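Local coordinates for uric acid degradation bifunctional protein TTL (Arabidopsis thaliana, PDB 2Q37) that hydrolyses 5-hydroxyisourate and, through the N-terminal OHCU decarboxylase domain present in this chain, converts the product OHCU stereoselectively to (S)-allantoin, at residues Glu73-His78 with Ile130-Ala135; Val32-Ser37 with Lys168-Arg173; Asp60-Gln65 with Ile161-Gln166; Ala117-Leu122 with Ala146-Tyr151. One frame throughout, in Å; residues are numbered along the deposited sequence.

Interaction 1 (Glu73-His78 with Ile130-Ala135); sequences EAFSAH and IFIICA. With 3AL (1-[(4S)-2,5-dioxoimidazolidin-4-yl]urea), chain B.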
loop_
_atom_site.group_PDB
_atom_site.type_symbol
_atom_site.label_atom_id
_atom_site.label_comp_id
_atom_site.label_asym_id
_atom_site.label_seq_id
_atom_site.Cartn_x
_atom_site.Cartn_y
_atom_site.Cartn_z
ATOM N N GLU A 73 0.309 9.498 -0.423
ATOM C CA GLU A 73 0.177 10.917 -0.660
ATOM C C GLU A 73 1.361 11.614 -0.012
ATOM O O GLU A 73 2.008 12.475 -0.634
ATOM C CB GLU A 73 -1.133 11.462 -0.069
ATOM C CG GLU A 73 -1.336 12.956 -0.329
ATOM C CD GLU A 73 -2.692 13.487 0.145
ATOM O OE1 GLU A 73 -3.096 13.199 1.302
ATOM O OE2 GLU A 73 -3.347 14.213 -0.643
ATOM N N ALA A 74 1.662 11.226 1.226
ATOM C CA ALA A 74 2.755 11.843 1.950
ATOM C C ALA A 74 4.128 11.635 1.317
ATOM O O ALA A 74 4.964 12.541 1.376
ATOM C CB ALA A 74 2.762 11.371 3.395
ATOM N N PHE A 75 4.364 10.466 0.710
ATOM C CA PHE A 75 5.666 10.191 0.100
ATOM C C PHE A 75 5.872 11.120 -1.092
ATOM O O PHE A 75 6.954 11.704 -1.281
ATOM C CB PHE A 75 5.785 8.739 -0.403
ATOM C CG PHE A 75 5.541 7.688 0.644
ATOM C CD1 PHE A 75 5.784 7.937 1.994
ATOM C CD2 PHE A 75 5.117 6.410 0.262
ATOM C CE1 PHE A 75 5.609 6.914 2.947
ATOM C CE2 PHE A 75 4.941 5.394 1.201
ATOM C CZ PHE A 75 5.188 5.640 2.545
ATOM N N SER A 76 4.822 11.235 -1.898
ATOM C CA SER A 76 4.856 12.059 -3.092
ATOM C C SER A 76 5.206 13.519 -2.801
ATOM O O SER A 76 5.764 14.202 -3.655
ATOM C CB SER A 76 3.501 12.003 -3.801
ATOM O OG SER A 76 2.515 12.709 -3.061
ATOM N N ALA A 77 4.894 13.996 -1.600
ATOM C CA ALA A 77 5.170 15.389 -1.259
ATOM C C ALA A 77 6.653 15.745 -1.181
ATOM O O ALA A 77 7.013 16.929 -1.085
ATOM C CB ALA A 77 4.496 15.741 0.053
ATOM N N HIS A 78 7.518 14.742 -1.221
ATOM C CA HIS A 78 8.943 15.021 -1.104
ATOM C C HIS A 78 9.696 15.052 -2.404
ATOM O O HIS A 78 9.281 14.473 -3.404
ATOM C CB HIS A 78 9.660 13.967 -0.246
ATOM C CG HIS A 78 9.128 13.828 1.142
ATOM N ND1 HIS A 78 9.434 14.717 2.150
ATOM C CD2 HIS A 78 8.366 12.862 1.707
ATOM C CE1 HIS A 78 8.891 14.301 3.280
ATOM N NE2 HIS A 78 8.238 13.177 3.040
ATOM N N ILE A 130 8.248 7.124 -4.901
ATOM C CA ILE A 130 9.676 7.437 -4.921
ATOM C C ILE A 130 10.426 6.847 -3.726
ATOM O O ILE A 130 9.822 6.387 -2.758
ATOM C CB ILE A 130 9.935 8.979 -4.954
ATOM C CG1 ILE A 130 9.355 9.642 -3.712
ATOM C CG2 ILE A 130 9.290 9.592 -6.178
ATOM C CD1 ILE A 130 9.851 11.055 -3.527
ATOM N N PHE A 131 11.752 6.857 -3.811
ATOM C CA PHE A 131 12.602 6.353 -2.742
ATOM C C PHE A 131 12.564 7.343 -1.546
ATOM O O PHE A 131 12.956 8.510 -1.676
ATOM C CB PHE A 131 14.025 6.195 -3.279
ATOM C CG PHE A 131 15.026 5.801 -2.235
ATOM C CD1 PHE A 131 14.955 4.552 -1.615
ATOM C CD2 PHE A 131 16.059 6.673 -1.876
ATOM C CE1 PHE A 131 15.916 4.177 -0.646
ATOM C CE2 PHE A 131 17.022 6.307 -0.910
ATOM C CZ PHE A 131 16.948 5.059 -0.297
ATOM N N ILE A 132 12.089 6.868 -0.397
ATOM C CA ILE A 132 11.965 7.685 0.820
ATOM C C ILE A 132 12.967 7.256 1.889
ATOM O O ILE A 132 13.054 6.086 2.249
ATOM C CB ILE A 132 10.553 7.569 1.437
ATOM C CG1 ILE A 132 9.491 7.921 0.383
ATOM C CG2 ILE A 132 10.424 8.511 2.653
ATOM C CD1 ILE A 132 9.560 9.375 -0.103
ATOM N N ILE A 133 13.723 8.213 2.396
ATOM C CA ILE A 133 14.713 7.932 3.419
ATOM C C ILE A 133 14.959 9.237 4.138
ATOM O O ILE A 133 15.001 10.297 3.502
ATOM C CB ILE A 133 16.053 7.465 2.797
ATOM C CG1 ILE A 133 16.959 6.849 3.870
ATOM C CG2 ILE A 133 16.784 8.652 2.176
ATOM C CD1 ILE A 133 18.378 6.421 3.351
ATOM N N CYS A 134 15.096 9.168 5.455
ATOM C CA CYS A 134 15.379 10.353 6.237
ATOM C C CYS A 134 16.847 10.655 5.931
ATOM O O CYS A 134 17.724 9.855 6.231
ATOM C CB CYS A 134 15.178 10.060 7.728
ATOM S SG CYS A 134 15.421 11.473 8.854
ATOM N N ALA A 135 17.102 11.786 5.278
ATOM C CA ALA A 135 18.464 12.216 4.936
ATOM C C ALA A 135 18.904 13.130 6.076
ATOM O O ALA A 135 18.054 13.660 6.801
ATOM C CB ALA A 135 18.439 12.986 3.641
HETATM C C4 3AL B . 12.846 13.282 1.829
HETATM C C5 3AL B . 12.790 14.708 2.064
HETATM O O5 3AL B . 12.233 15.632 1.529
HETATM N N7 3AL B . 13.578 15.036 3.184
HETATM C C8 3AL B . 14.121 13.838 3.623
HETATM O O8 3AL B . 14.866 13.768 4.593
HETATM N N9 3AL B . 13.711 12.768 2.831
HETATM N N3 3AL B . 13.204 12.982 0.444
HETATM C C2 3AL B . 13.266 11.549 0.084
HETATM N N1 3AL B . 13.544 11.311 -1.067
HETATM O O2 3AL B . 13.010 10.640 1.006
#
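I132 meets both F75 and H78 through apolar contact. Its CG1 lies anti to its own carbonyl carbon (chi1 -55°), which sends the CG1-CD1 arm across both aromatic side chains at about a right angle. I132 CD1 comes 3.8 Å from F75 CB and 4.1 Å from H78 CD2, meeting the imidazole obliquely. I130 adds its own CD1 methyl, which reaches back to the turn after the helix and lies 3.5 Å from H78 O.

The polar part runs through the bound (S)-allantoin. Alternate backbone groups of the extended 130-135 run bind it: F131 O takes N1 of the ligand at 2.9 Å, and I133 uses both its N, to O2, and its O, from N9. A135 N gives O8 an almost straight bond of 3.1 Å (172°). H78, the proton donor of the decarboxylation, makes a weak ND1 bond to ligand O5 of 3.0 Å (126°). Its NE2 pairs with Q166 OE1, so both ring nitrogens have partners, which should limit rotation of the imidazole even though the ND1 bond is weak. P79 O and E100 OE1 complete the hydrogen bonding of the ligand.

H78 follows the C-terminal end of helix 68-76. The F75 side chain packs on L159 and A162 of helix 155-178, while F131 and I133 lean on L147 and M143 of helix 140-150.

Interaction 2 (Val32-Ser37 with Lys168-Arg173); sequences VCCGSS and KITELR. With 3AL (1-[(4S)-2,5-dioxoimidazolidin-4-yl]urea), chain B.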
loop_
_atom_site.group_PDB
_atom_site.type_symbol
_atom_site.label_atom_id
_atom_site.label_comp_id
_atom_site.label_asym_id
_atom_site.label_seq_id
_atom_site.Cartn_x
_atom_site.Cartn_y
_atom_site.Cartn_z
ATOM N N VAL A 32 2.753 20.281 5.772
ATOM C CA VAL A 32 4.165 20.555 5.520
ATOM C C VAL A 32 5.018 19.597 6.371
ATOM O O VAL A 32 6.102 19.183 5.962
ATOM C CB VAL A 32 4.508 22.018 5.887
ATOM C CG1 VAL A 32 5.967 22.307 5.554
ATOM C CG2 VAL A 32 3.578 22.980 5.145
ATOM N N CYS A 33 4.513 19.247 7.554
ATOM C CA CYS A 33 5.195 18.324 8.456
ATOM C C CYS A 33 4.779 16.885 8.197
ATOM O O CYS A 33 4.920 16.037 9.076
ATOM C CB CYS A 33 4.885 18.657 9.911
ATOM S SG CYS A 33 5.868 19.999 10.561
ATOM N N CYS A 34 4.255 16.622 7.002
ATOM C CA CYS A 34 3.805 15.282 6.589
ATOM C C CYS A 34 2.809 15.460 5.438
ATOM O O CYS A 34 1.666 15.868 5.653
ATOM C CB CYS A 34 3.128 14.540 7.761
ATOM S SG CYS A 34 3.213 12.701 7.707
ATOM N N GLY A 35 3.252 15.157 4.220
ATOM C CA GLY A 35 2.401 15.310 3.053
ATOM C C GLY A 35 1.043 14.630 3.085
ATOM O O GLY A 35 0.308 14.666 2.093
ATOM N N SER A 36 0.703 14.005 4.211
ATOM C CA SER A 36 -0.582 13.322 4.350
ATOM C C SER A 36 -1.665 14.276 4.849
ATOM O O SER A 36 -1.578 14.820 5.957
ATOM C CB SER A 36 -0.463 12.137 5.317
ATOM O OG SER A 36 -1.729 11.537 5.544
ATOM N N SER A 37 -2.684 14.472 4.017
ATOM C CA SER A 37 -3.802 15.346 4.351
ATOM C C SER A 37 -4.520 14.801 5.578
ATOM O O SER A 37 -4.855 15.550 6.499
ATOM C CB SER A 37 -4.772 15.418 3.174
ATOM O OG SER A 37 -4.120 15.887 2.002
ATOM N N LYS A 168 10.250 9.162 10.600
ATOM C CA LYS A 168 11.444 9.754 11.186
ATOM C C LYS A 168 11.589 11.220 10.728
ATOM O O LYS A 168 11.917 12.092 11.524
ATOM C CB LYS A 168 12.700 8.964 10.799
ATOM C CG LYS A 168 12.794 7.569 11.417
ATOM C CD LYS A 168 14.201 7.013 11.244
ATOM C CE LYS A 168 14.191 5.659 10.578
ATOM N NZ LYS A 168 15.574 5.154 10.340
ATOM N N ILE A 169 11.331 11.476 9.448
ATOM C CA ILE A 169 11.431 12.812 8.879
ATOM C C ILE A 169 10.460 13.744 9.595
ATOM O O ILE A 169 10.792 14.887 9.927
ATOM C CB ILE A 169 11.057 12.802 7.384
ATOM C CG1 ILE A 169 12.134 12.071 6.585
ATOM C CG2 ILE A 169 10.856 14.238 6.892
ATOM C CD1 ILE A 169 11.746 11.742 5.156
ATOM N N THR A 170 9.256 13.228 9.809
ATOM C CA THR A 170 8.202 13.951 10.459
ATOM C C THR A 170 8.601 14.272 11.884
ATOM O O THR A 170 8.429 15.407 12.315
ATOM C CB THR A 170 6.897 13.141 10.400
ATOM O OG1 THR A 170 6.371 13.215 9.066
ATOM C CG2 THR A 170 5.869 13.670 11.375
ATOM N N GLU A 171 9.155 13.297 12.605
ATOM C CA GLU A 171 9.591 13.515 13.991
ATOM C C GLU A 171 10.646 14.603 14.059
ATOM O O GLU A 171 10.672 15.413 14.985
ATOM C CB GLU A 171 10.227 12.267 14.570
ATOM C CG GLU A 171 9.286 11.235 15.124
ATOM C CD GLU A 171 10.063 10.045 15.658
ATOM O OE1 GLU A 171 10.935 10.281 16.531
ATOM O OE2 GLU A 171 9.811 8.899 15.202
ATOM N N LEU A 172 11.530 14.571 13.073
ATOM C CA LEU A 172 12.636 15.501 12.939
ATOM C C LEU A 172 12.113 16.921 12.778
ATOM O O LEU A 172 12.641 17.865 13.376
ATOM C CB LEU A 172 13.454 15.104 11.710
ATOM C CG LEU A 172 14.972 15.231 11.783
ATOM C CD1 LEU A 172 15.382 16.670 11.529
ATOM C CD2 LEU A 172 15.461 14.738 13.151
ATOM N N ARG A 173 11.069 17.061 11.966
ATOM C CA ARG A 173 10.472 18.356 11.705
ATOM C C ARG A 173 9.582 18.842 12.833
ATOM O O ARG A 173 9.372 20.042 12.981
ATOM C CB ARG A 173 9.674 18.316 10.404
ATOM C CG ARG A 173 10.548 18.083 9.196
ATOM C CD ARG A 173 9.755 18.011 7.927
ATOM N NE ARG A 173 10.645 17.755 6.807
ATOM C CZ ARG A 173 10.270 17.723 5.532
ATOM N NH1 ARG A 173 9.000 17.930 5.206
ATOM N NH2 ARG A 173 11.178 17.510 4.581
HETATM C C4 3AL B . 12.846 13.282 1.829
HETATM C C5 3AL B . 12.790 14.708 2.064
HETATM O O5 3AL B . 12.233 15.632 1.529
HETATM N N7 3AL B . 13.578 15.036 3.184
HETATM C C8 3AL B . 14.121 13.838 3.623
HETATM O O8 3AL B . 14.866 13.768 4.593
HETATM N N9 3AL B . 13.711 12.768 2.831
HETATM N N3 3AL B . 13.204 12.982 0.444
HETATM C C2 3AL B . 13.266 11.549 0.084
HETATM N N1 3AL B . 13.544 11.311 -1.067
HETATM O O2 3AL B . 13.010 10.640 1.006
#
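T170 OG1 has three polar neighbours: C33 O at 3.2 Å, C34 SG at 3.5 Å, and Q166 NE2, which gives it a weak hydrogen bond from one turn earlier in the helix. With OG1 beside the backbone N (chi1 -75°), the T170 side chain presents both branches to the loop, and its CG2 lies 3.4 Å from C33 O.

One turn further on, R173 stretches out from CG to NE along the loop. V32 O, on a residue that is itself poorly ordered, meets the guanidinium at its edge and in its plane, taking a weak bond from R173 NH1 of 3.2 Å (134°). C33 SG packs at 4.2 Å against R173 CB. The stronger partner of R173 is E100, whose OE1 forms a salt bridge with NH2 and also hydrogen-bonds the ligand, so the arginine is well placed to position that carboxylate.

I169 serves both groups: CG2 covers one face of the guanidinium, 3.4 Å above its plane and toward the rim, and CD1 touches the ligand at N9. Cutting this residue back to an alanine would probably open a gap beside the ligand ring and let the R173 guanidinium tilt. Helix 155-178 thus supplies one wall of the (S)-allantoin pocket, backed by a loop from the region required for BRI1 binding.

Interaction 3 (Asp60-Gln65 with Ile161-Gln166); sequences DIWFNQ and IAAMEQ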
loop_
_atom_site.group_PDB
_atom_site.type_symbol
_atom_site.label_atom_id
_atom_site.label_comp_id
_atom_site.label_asym_id
_atom_site.label_seq_id
_atom_site.Cartn_x
_atom_site.Cartn_y
_atom_site.Cartn_z
ATOM N N ASP A 60 1.223 6.963 16.511
ATOM C CA ASP A 60 0.089 6.051 16.557
ATOM C C ASP A 60 -0.875 6.329 15.418
ATOM O O ASP A 60 -1.391 5.402 14.792
ATOM C CB ASP A 60 -0.638 6.133 17.901
ATOM C CG ASP A 60 -1.631 4.991 18.092
ATOM O OD1 ASP A 60 -1.189 3.885 18.502
ATOM O OD2 ASP A 60 -2.844 5.186 17.812
ATOM N N ILE A 61 -1.118 7.600 15.142
ATOM C CA ILE A 61 -2.006 7.950 14.054
ATOM C C ILE A 61 -1.394 7.485 12.721
ATOM O O ILE A 61 -2.072 6.890 11.875
ATOM C CB ILE A 61 -2.217 9.459 14.009
ATOM C CG1 ILE A 61 -3.022 9.891 15.232
ATOM C CG2 ILE A 61 -2.902 9.864 12.701
ATOM C CD1 ILE A 61 -3.158 11.403 15.373
ATOM N N TRP A 62 -0.106 7.742 12.552
ATOM C CA TRP A 62 0.592 7.387 11.329
ATOM C C TRP A 62 0.637 5.881 11.076
ATOM O O TRP A 62 0.339 5.424 9.974
ATOM C CB TRP A 62 2.012 7.965 11.366
ATOM C CG TRP A 62 2.833 7.610 10.190
ATOM C CD1 TRP A 62 3.856 6.706 10.150
ATOM C CD2 TRP A 62 2.681 8.111 8.859
ATOM N NE1 TRP A 62 4.347 6.611 8.873
ATOM C CE2 TRP A 62 3.644 7.461 8.059
ATOM C CE3 TRP A 62 1.825 9.046 8.264
ATOM C CZ2 TRP A 62 3.776 7.713 6.687
ATOM C CZ3 TRP A 62 1.956 9.304 6.902
ATOM C CH2 TRP A 62 2.926 8.636 6.125
ATOM N N PHE A 63 0.993 5.118 12.102
ATOM C CA PHE A 63 1.085 3.670 11.984
ATOM C C PHE A 63 -0.224 2.884 12.141
ATOM O O PHE A 63 -0.313 1.752 11.673
ATOM C CB PHE A 63 2.113 3.127 12.979
ATOM C CG PHE A 63 3.530 3.433 12.609
ATOM C CD1 PHE A 63 4.071 2.948 11.422
ATOM C CD2 PHE A 63 4.329 4.229 13.442
ATOM C CE1 PHE A 63 5.389 3.252 11.060
ATOM C CE2 PHE A 63 5.649 4.544 13.093
ATOM C CZ PHE A 63 6.184 4.055 11.898
ATOM N N ASN A 64 -1.237 3.459 12.776
ATOM C CA ASN A 64 -2.469 2.705 12.958
ATOM C C ASN A 64 -3.768 3.361 12.496
ATOM O O ASN A 64 -4.812 2.708 12.505
ATOM C CB ASN A 64 -2.621 2.316 14.428
ATOM C CG ASN A 64 -1.344 1.785 15.021
ATOM O OD1 ASN A 64 -0.743 0.853 14.494
ATOM N ND2 ASN A 64 -0.918 2.373 16.127
ATOM N N GLN A 65 -3.733 4.628 12.088
ATOM C CA GLN A 65 -4.973 5.281 11.665
ATOM C C GLN A 65 -5.065 5.694 10.202
ATOM O O GLN A 65 -6.101 5.512 9.562
ATOM C CB GLN A 65 -5.264 6.492 12.552
ATOM C CG GLN A 65 -5.515 6.133 13.998
ATOM C CD GLN A 65 -6.367 4.875 14.142
ATOM O OE1 GLN A 65 -7.479 4.781 13.596
ATOM N NE2 GLN A 65 -5.846 3.898 14.881
ATOM N N ILE A 161 9.140 0.233 5.135
ATOM C CA ILE A 161 10.364 0.962 5.366
ATOM C C ILE A 161 10.152 2.448 5.024
ATOM O O ILE A 161 10.542 3.327 5.784
ATOM C CB ILE A 161 11.517 0.360 4.512
ATOM C CG1 ILE A 161 11.813 -1.072 4.977
ATOM C CG2 ILE A 161 12.771 1.221 4.628
ATOM C CD1 ILE A 161 12.841 -1.813 4.107
ATOM N N ALA A 162 9.522 2.725 3.891
ATOM C CA ALA A 162 9.262 4.101 3.517
ATOM C C ALA A 162 8.383 4.770 4.575
ATOM O O ALA A 162 8.598 5.943 4.910
ATOM C CB ALA A 162 8.582 4.165 2.158
ATOM N N ALA A 163 7.405 4.033 5.097
ATOM C CA ALA A 163 6.486 4.581 6.098
ATOM C C ALA A 163 7.246 4.996 7.347
ATOM O O ALA A 163 6.945 6.016 7.971
ATOM C CB ALA A 163 5.389 3.543 6.467
HETATM N N MSE A 164 8.234 4.185 7.698
HETATM C CA MSE A 164 9.074 4.419 8.858
HETATM C C MSE A 164 10.040 5.590 8.606
HETATM O O MSE A 164 10.221 6.457 9.463
HETATM C CB MSE A 164 9.851 3.147 9.164
HETATM C CG MSE A 164 10.746 3.248 10.365
HETATM SE SE MSE A 164 11.881 1.694 10.414
HETATM C CE MSE A 164 10.541 0.305 9.998
ATOM N N GLU A 165 10.677 5.595 7.438
ATOM C CA GLU A 165 11.571 6.683 7.082
ATOM C C GLU A 165 10.778 8.017 7.116
ATOM O O GLU A 165 11.255 9.030 7.630
ATOM C CB GLU A 165 12.142 6.448 5.692
ATOM C CG GLU A 165 13.161 5.347 5.650
ATOM C CD GLU A 165 14.268 5.583 6.647
ATOM O OE1 GLU A 165 14.881 6.663 6.593
ATOM O OE2 GLU A 165 14.526 4.692 7.492
ATOM N N GLN A 166 9.559 7.991 6.583
ATOM C CA GLN A 166 8.687 9.156 6.549
ATOM C C GLN A 166 8.387 9.626 7.965
ATOM O O GLN A 166 8.360 10.821 8.242
ATOM C CB GLN A 166 7.390 8.785 5.825
ATOM C CG GLN A 166 6.224 9.705 6.013
ATOM C CD GLN A 166 6.451 11.063 5.392
ATOM O OE1 GLN A 166 6.908 11.178 4.253
ATOM N NE2 GLN A 166 6.121 12.112 6.142
#
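W62 makes the main contact of helix 51-64 with A163 and Q166. Its CG is anti to the backbone N (chi1 177°), which swings the indole across to the facing helix. There NE1 donates to A163 O at 2.8 Å, a moderately bent bond (143°) whose donor stands above the carbonyl plane, not on a lone pair. The same nitrogen lies 4.0 Å from A163 CB. Further round the indole, CZ2 presses closely on Q166 CG, at 3.2 Å, and the two side chains cross at about a right angle. Q166 bends at its second torsion, and its OE1 goes on to hydrogen-bond NE2 of the catalytic H78; W62 thus stands a layer behind this second-shell glutamine and bears on its aliphatic part.

F63, next in sequence, offers one ring face to W62 CD1, which sits 3.7 Å above the plane and over the ring centre. At its edge, near the ring plane, CZ lies 4.2 Å from the CA of M164, a residue modelled as selenomethionine. The F63 carbonyl turns outward and accepts a bond from R154 NE of the second subunit.

The short helical segments run nearly antiparallel (169°), their axes 11.0 Å apart. From the N-terminal loop, C34 packs on W62. Helix 68-76 fills in beside them: W71 stacks on W62 and bonds its carbonyl, and F75 touches A162 and Q166.

Interaction 4 (Ala117-Leu122 with Ala146-Tyr151); sequences AEWNVL and ALKERY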
loop_
_atom_site.group_PDB
_atom_site.type_symbol
_atom_site.label_atom_id
_atom_site.label_comp_id
_atom_site.label_asym_id
_atom_site.label_seq_id
_atom_site.Cartn_x
_atom_site.Cartn_y
_atom_site.Cartn_z
ATOM N N ALA A 117 19.825 10.064 -9.965
ATOM C CA ALA A 117 18.760 10.469 -10.889
ATOM C C ALA A 117 18.281 9.313 -11.749
ATOM O O ALA A 117 17.142 9.304 -12.223
ATOM C CB ALA A 117 19.232 11.601 -11.769
ATOM N N GLU A 118 19.161 8.338 -11.940
ATOM C CA GLU A 118 18.840 7.162 -12.731
ATOM C C GLU A 118 18.132 6.084 -11.914
ATOM O O GLU A 118 17.088 5.576 -12.326
ATOM C CB GLU A 118 20.118 6.601 -13.360
ATOM C CG GLU A 118 20.370 7.135 -14.761
ATOM C CD GLU A 118 21.853 7.249 -15.103
ATOM O OE1 GLU A 118 22.621 6.286 -14.843
ATOM O OE2 GLU A 118 22.238 8.314 -15.644
ATOM N N TRP A 119 18.694 5.732 -10.762
ATOM C CA TRP A 119 18.077 4.718 -9.924
ATOM C C TRP A 119 16.731 5.157 -9.342
ATOM O O TRP A 119 15.889 4.305 -9.032
ATOM C CB TRP A 119 19.018 4.298 -8.803
ATOM C CG TRP A 119 20.043 3.313 -9.245
ATOM C CD1 TRP A 119 21.258 3.587 -9.804
ATOM C CD2 TRP A 119 19.955 1.882 -9.155
ATOM N NE1 TRP A 119 21.938 2.415 -10.063
ATOM C CE2 TRP A 119 21.160 1.355 -9.676
ATOM C CE3 TRP A 119 18.976 0.996 -8.686
ATOM C CZ2 TRP A 119 21.414 -0.020 -9.738
ATOM C CZ3 TRP A 119 19.226 -0.371 -8.744
ATOM C CH2 TRP A 119 20.438 -0.866 -9.268
ATOM N N ASN A 120 16.526 6.469 -9.190
ATOM C CA ASN A 120 15.254 6.973 -8.666
ATOM C C ASN A 120 14.164 6.625 -9.652
ATOM O O ASN A 120 13.034 6.296 -9.270
ATOM C CB ASN A 120 15.284 8.481 -8.470
ATOM C CG ASN A 120 15.672 8.869 -7.070
ATOM O OD1 ASN A 120 14.995 8.504 -6.112
ATOM N ND2 ASN A 120 16.766 9.608 -6.935
ATOM N N VAL A 121 14.512 6.702 -10.932
ATOM C CA VAL A 121 13.583 6.369 -11.991
ATOM C C VAL A 121 13.286 4.876 -11.923
ATOM O O VAL A 121 12.127 4.471 -12.022
ATOM C CB VAL A 121 14.179 6.683 -13.366
ATOM C CG1 VAL A 121 13.267 6.137 -14.459
ATOM C CG2 VAL A 121 14.359 8.176 -13.519
ATOM N N LEU A 122 14.336 4.065 -11.760
ATOM C CA LEU A 122 14.186 2.611 -11.681
ATOM C C LEU A 122 13.343 2.192 -10.484
ATOM O O LEU A 122 12.519 1.293 -10.588
ATOM C CB LEU A 122 15.539 1.915 -11.548
ATOM C CG LEU A 122 16.652 2.183 -12.554
ATOM C CD1 LEU A 122 17.756 1.156 -12.301
ATOM C CD2 LEU A 122 16.138 2.074 -13.990
ATOM N N ALA A 146 21.934 2.851 -0.149
ATOM C CA ALA A 146 20.759 2.367 0.581
ATOM C C ALA A 146 19.617 2.133 -0.409
ATOM O O ALA A 146 18.789 1.240 -0.204
ATOM C CB ALA A 146 20.335 3.362 1.642
ATOM N N LEU A 147 19.583 2.933 -1.477
ATOM C CA LEU A 147 18.561 2.797 -2.512
ATOM C C LEU A 147 18.783 1.492 -3.290
ATOM O O LEU A 147 17.861 0.688 -3.415
ATOM C CB LEU A 147 18.589 4.018 -3.448
ATOM C CG LEU A 147 17.897 4.132 -4.820
ATOM C CD1 LEU A 147 17.007 2.953 -5.124
ATOM C CD2 LEU A 147 17.116 5.438 -4.849
ATOM N N LYS A 148 19.996 1.282 -3.803
ATOM C CA LYS A 148 20.322 0.054 -4.540
ATOM C C LYS A 148 20.010 -1.167 -3.678
ATOM O O LYS A 148 19.467 -2.171 -4.154
ATOM C CB LYS A 148 21.806 0.010 -4.905
ATOM C CG LYS A 148 22.198 0.822 -6.112
ATOM C CD LYS A 148 23.698 0.745 -6.312
ATOM C CE LYS A 148 24.134 1.589 -7.492
ATOM N NZ LYS A 148 25.520 2.111 -7.275
ATOM N N GLU A 149 20.373 -1.076 -2.405
ATOM C CA GLU A 149 20.133 -2.152 -1.463
ATOM C C GLU A 149 18.619 -2.405 -1.420
ATOM O O GLU A 149 18.146 -3.494 -1.752
ATOM C CB GLU A 149 20.633 -1.732 -0.075
ATOM C CG GLU A 149 21.033 -2.860 0.848
ATOM C CD GLU A 149 22.476 -3.331 0.624
ATOM O OE1 GLU A 149 22.839 -3.636 -0.541
ATOM O OE2 GLU A 149 23.247 -3.402 1.618
ATOM N N ARG A 150 17.859 -1.378 -1.043
ATOM C CA ARG A 150 16.408 -1.496 -0.912
ATOM C C ARG A 150 15.657 -1.897 -2.171
ATOM O O ARG A 150 14.529 -2.394 -2.094
ATOM C CB ARG A 150 15.833 -0.196 -0.345
ATOM C CG ARG A 150 16.125 -0.028 1.144
ATOM C CD ARG A 150 15.818 1.370 1.639
ATOM N NE ARG A 150 14.460 1.775 1.307
ATOM C CZ ARG A 150 13.906 2.901 1.725
ATOM N NH1 ARG A 150 14.597 3.732 2.500
ATOM N NH2 ARG A 150 12.667 3.201 1.352
ATOM N N TYR A 151 16.285 -1.698 -3.320
ATOM C CA TYR A 151 15.669 -2.039 -4.586
ATOM C C TYR A 151 15.297 -3.538 -4.665
ATOM O O TYR A 151 14.357 -3.929 -5.367
ATOM C CB TYR A 151 16.620 -1.676 -5.724
ATOM C CG TYR A 151 15.980 -1.776 -7.092
ATOM C CD1 TYR A 151 15.061 -0.824 -7.520
ATOM C CD2 TYR A 151 16.277 -2.833 -7.945
ATOM C CE1 TYR A 151 14.457 -0.923 -8.765
ATOM C CE2 TYR A 151 15.675 -2.941 -9.191
ATOM C CZ TYR A 151 14.770 -1.986 -9.591
ATOM O OH TYR A 151 14.159 -2.096 -10.811
#
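Two helices of the all-helical domain, 110-127 and 140-150, pack side by side here, with W119 reaching across to K148 and Y151. The segment axes approach to 10.5 Å and run in nearly the same direction, at 26°. W119 is covered on both faces. K148 CG lies 3.7 Å over the centre of the six-membered ring in a CH-pi contact, and the opposite face takes L122 CD1 of its own helix. The extended lysine runs on across the indole, its CE 3.5 Å from W119 NE1, and its NZ ends in a salt bridge with E115. At the far edge, W119 CZ3 points into the face of Y151, 3.9 Å from its CG, with the ring planes almost perpendicular (87°). The Y151 edge in turn meets L122 O, 3.5 Å from CE1. Deeper in, L147 CG packs 4.1 Å from W119 CB. Replacing W119 with an alanine would probably strip K148 of the surface it lies on, leave the Y151 face without its edge partner and open a gap between the helices. L147 carries the contact on to F131 of the ligand pocket. The whole is a near-parallel helix-helix interface of the OHCU decarboxylase domain, closed by a T-shaped aromatic pair.

Interactions 1, 2 and 3 lie close together, their centres 10 to 12 Å apart, and the first two both touch the ligand. Interactions 2 and 3 use successive parts of helix 155-178, which meets the N-terminal loop in one and helix 51-64 in the other. Along the chain, 3 is nested within the loop closed by 2, and 1 within 3, so distant parts of the sequence are folded back onto one site. Interaction 4 lies about 21 to 22 Å between centres from 2 and 3 but about 13 Å from interaction 1, with whose segments its own alternate. R150 joins it to both 1 and 3, bonding I132 O and packing on I161.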